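Local coordinates for putative isochorismatase (Burkholderia xenovorans, PDB 3OQP), which probably acts as a hydrolase of the isochorismatase family, related to the nicotinamidases, although its substrate is not established, at residues T111-G116 / E138-A143. Residues are numbered along the deposited sequence; the frame is centred on the assembly and turned at random.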
loop_
_atom_site.group_PDB
_atom_site.type_symbol
_atom_site.label_atom_id
_atom_site.label_comp_id
_atom_site.label_asym_id
_atom_site.label_seq_id
_atom_site.Cartn_x
_atom_site.Cartn_y
_atom_site.Cartn_z
ATOM N N THR A 111 4.041 18.479 -3.715
ATOM C CA THR A 111 2.753 17.845 -3.415
ATOM C C THR A 111 2.242 17.139 -4.657
ATOM O O THR A 111 2.079 17.784 -5.688
ATOM C CB THR A 111 1.708 18.879 -2.940
ATOM O OG1 THR A 111 2.247 19.616 -1.855
ATOM C CG2 THR A 111 0.409 18.246 -2.476
ATOM N N LEU A 112 2.017 15.811 -4.559
ATOM C CA LEU A 112 1.549 15.047 -5.703
ATOM C C LEU A 112 0.099 14.709 -5.454
ATOM O O LEU A 112 -0.210 14.072 -4.435
ATOM C CB LEU A 112 2.356 13.762 -5.850
ATOM C CG LEU A 112 2.020 12.876 -7.030
ATOM C CD1 LEU A 112 2.374 13.538 -8.404
ATOM C CD2 LEU A 112 2.716 11.509 -6.873
ATOM N N THR A 113 -0.792 15.181 -6.325
ATOM C CA THR A 113 -2.236 14.940 -6.176
ATOM C C THR A 113 -2.608 13.763 -7.107
ATOM O O THR A 113 -2.453 13.812 -8.338
ATOM C CB THR A 113 -3.045 16.157 -6.595
ATOM O OG1 THR A 113 -2.579 17.311 -5.866
ATOM C CG2 THR A 113 -4.566 15.976 -6.279
ATOM N N VAL A 114 -3.107 12.672 -6.513
ATOM C CA VAL A 114 -3.333 11.408 -7.207
ATOM C C VAL A 114 -4.814 11.232 -7.543
ATOM O O VAL A 114 -5.723 11.350 -6.686
ATOM C CB VAL A 114 -2.863 10.249 -6.336
ATOM C CG1 VAL A 114 -3.218 8.880 -6.947
ATOM C CG2 VAL A 114 -1.355 10.370 -6.140
ATOM N N THR A 115 -5.047 10.903 -8.812
ATOM C CA THR A 115 -6.322 10.485 -9.352
ATOM C C THR A 115 -6.054 9.262 -10.271
ATOM O O THR A 115 -4.898 8.980 -10.671
ATOM C CB THR A 115 -6.997 11.613 -10.181
ATOM O OG1 THR A 115 -6.189 11.903 -11.341
ATOM C CG2 THR A 115 -7.260 12.836 -9.311
ATOM N N GLY A 116 -7.116 8.598 -10.613
ATOM C CA GLY A 116 -7.071 7.463 -11.490
ATOM C C GLY A 116 -7.134 6.148 -10.719
ATOM O O GLY A 116 -7.562 6.099 -9.572
ATOM N N GLU A 138 -1.651 14.000 -1.968
ATOM C CA GLU A 138 -3.091 14.163 -1.849
ATOM C C GLU A 138 -3.743 13.052 -2.675
ATOM O O GLU A 138 -3.210 12.601 -3.712
ATOM C CB GLU A 138 -3.504 15.540 -2.374
ATOM C CG GLU A 138 -2.861 16.659 -1.553
ATOM C CD GLU A 138 -3.045 18.039 -2.111
ATOM O OE1 GLU A 138 -3.121 18.196 -3.344
ATOM O OE2 GLU A 138 -3.049 18.993 -1.290
ATOM N N PHE A 139 -4.911 12.584 -2.216
ATOM C CA PHE A 139 -5.655 11.485 -2.892
ATOM C C PHE A 139 -7.101 11.903 -3.000
ATOM O O PHE A 139 -7.733 12.210 -1.959
ATOM C CB PHE A 139 -5.519 10.202 -2.063
ATOM C CG PHE A 139 -6.303 9.027 -2.572
ATOM C CD1 PHE A 139 -5.845 8.264 -3.618
ATOM C CD2 PHE A 139 -7.495 8.667 -1.974
ATOM C CE1 PHE A 139 -6.581 7.189 -4.024
ATOM C CE2 PHE A 139 -8.200 7.540 -2.454
ATOM C CZ PHE A 139 -7.755 6.850 -3.481
ATOM N N LEU A 140 -7.608 11.990 -4.232
ATOM C CA LEU A 140 -8.958 12.417 -4.485
ATOM C C LEU A 140 -9.889 11.192 -4.476
ATOM O O LEU A 140 -9.918 10.408 -5.448
ATOM C CB LEU A 140 -9.058 13.239 -5.773
ATOM C CG LEU A 140 -8.111 14.441 -5.784
ATOM C CD1 LEU A 140 -8.380 15.356 -6.991
ATOM C CD2 LEU A 140 -8.062 15.219 -4.452
ATOM N N HIS A 141 -10.638 11.022 -3.368
ATOM C CA HIS A 141 -11.340 9.761 -3.114
ATOM C C HIS A 141 -12.484 9.540 -4.130
ATOM O O HIS A 141 -13.005 8.434 -4.237
ATOM C CB HIS A 141 -11.831 9.656 -1.690
ATOM C CG HIS A 141 -12.826 10.689 -1.343
ATOM N ND1 HIS A 141 -14.088 10.677 -1.868
ATOM C CD2 HIS A 141 -12.724 11.767 -0.551
ATOM C CE1 HIS A 141 -14.761 11.677 -1.308
ATOM N NE2 HIS A 141 -13.941 12.383 -0.557
ATOM N N ASP A 142 -12.912 10.587 -4.807
ATOM C CA ASP A 142 -14.039 10.526 -5.743
ATOM C C ASP A 142 -13.579 10.574 -7.202
ATOM O O ASP A 142 -14.412 10.621 -8.119
ATOM C CB ASP A 142 -15.052 11.601 -5.372
ATOM C CG ASP A 142 -14.503 13.005 -5.507
ATOM O OD1 ASP A 142 -13.373 13.183 -5.923
ATOM O OD2 ASP A 142 -15.265 13.924 -5.101
ATOM N N ALA A 143 -12.242 10.538 -7.429
ATOM C CA ALA A 143 -11.605 10.538 -8.736
ATOM C C ALA A 143 -10.662 9.362 -8.885
ATOM O O ALA A 143 -9.756 9.393 -9.722
ATOM C CB ALA A 143 -10.916 11.861 -8.960
#
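Two neighbouring parallel strands of the six-stranded sheet in this isochorismatase-type fold, 111-115 and 136-140, pair here, joined through helix 124-132 in a beta-alpha-beta crossover. Glu-138 N gives its hydrogen to Leu-112 O, Val-114 N reaches Glu-138 O at 2.8 Å, and Leu-140 N sits 3.2 Å from Val-114 O, nearly on the C=O axis, with an almost straight N-H...O. A type I turn from Leu-140 to Ala-143, closed by Ala-143 N on Leu-140 O, then takes the chain out of the sheet, yet Ala-143 O still takes Gly-116 N at 2.9 Å, in the carbonyl plane, so one further backbone bond ties the turn to the end of 111-116.

On one face, Glu-138 has CG anti to its carbonyl carbon (chi1 -62°) and runs extended beyond, crossing Thr-111 and Thr-113 obliquely. Glu-138 OE1 accepts a hydrogen bond from Thr-113 OG1 at 2.7 Å on the anti lone pair, while Thr-111 CG2 packs against Glu-138 CD at 3.5 Å. OE2 forms a salt bridge with Arg-7, which helps satisfy this buried carboxylate and probably favours its ionised form. Farther along, Leu-140 CD1 lies beside Thr-115 CG2 at 3.6 Å; Thr-115 OG1 turns instead to Ile-10 O.

Helix 179-188 covers this face through Trp-182 and Thr-179, helix 124-132 meets Val-114 and Phe-139 on the other, and strand 7-12 flanks 111-115.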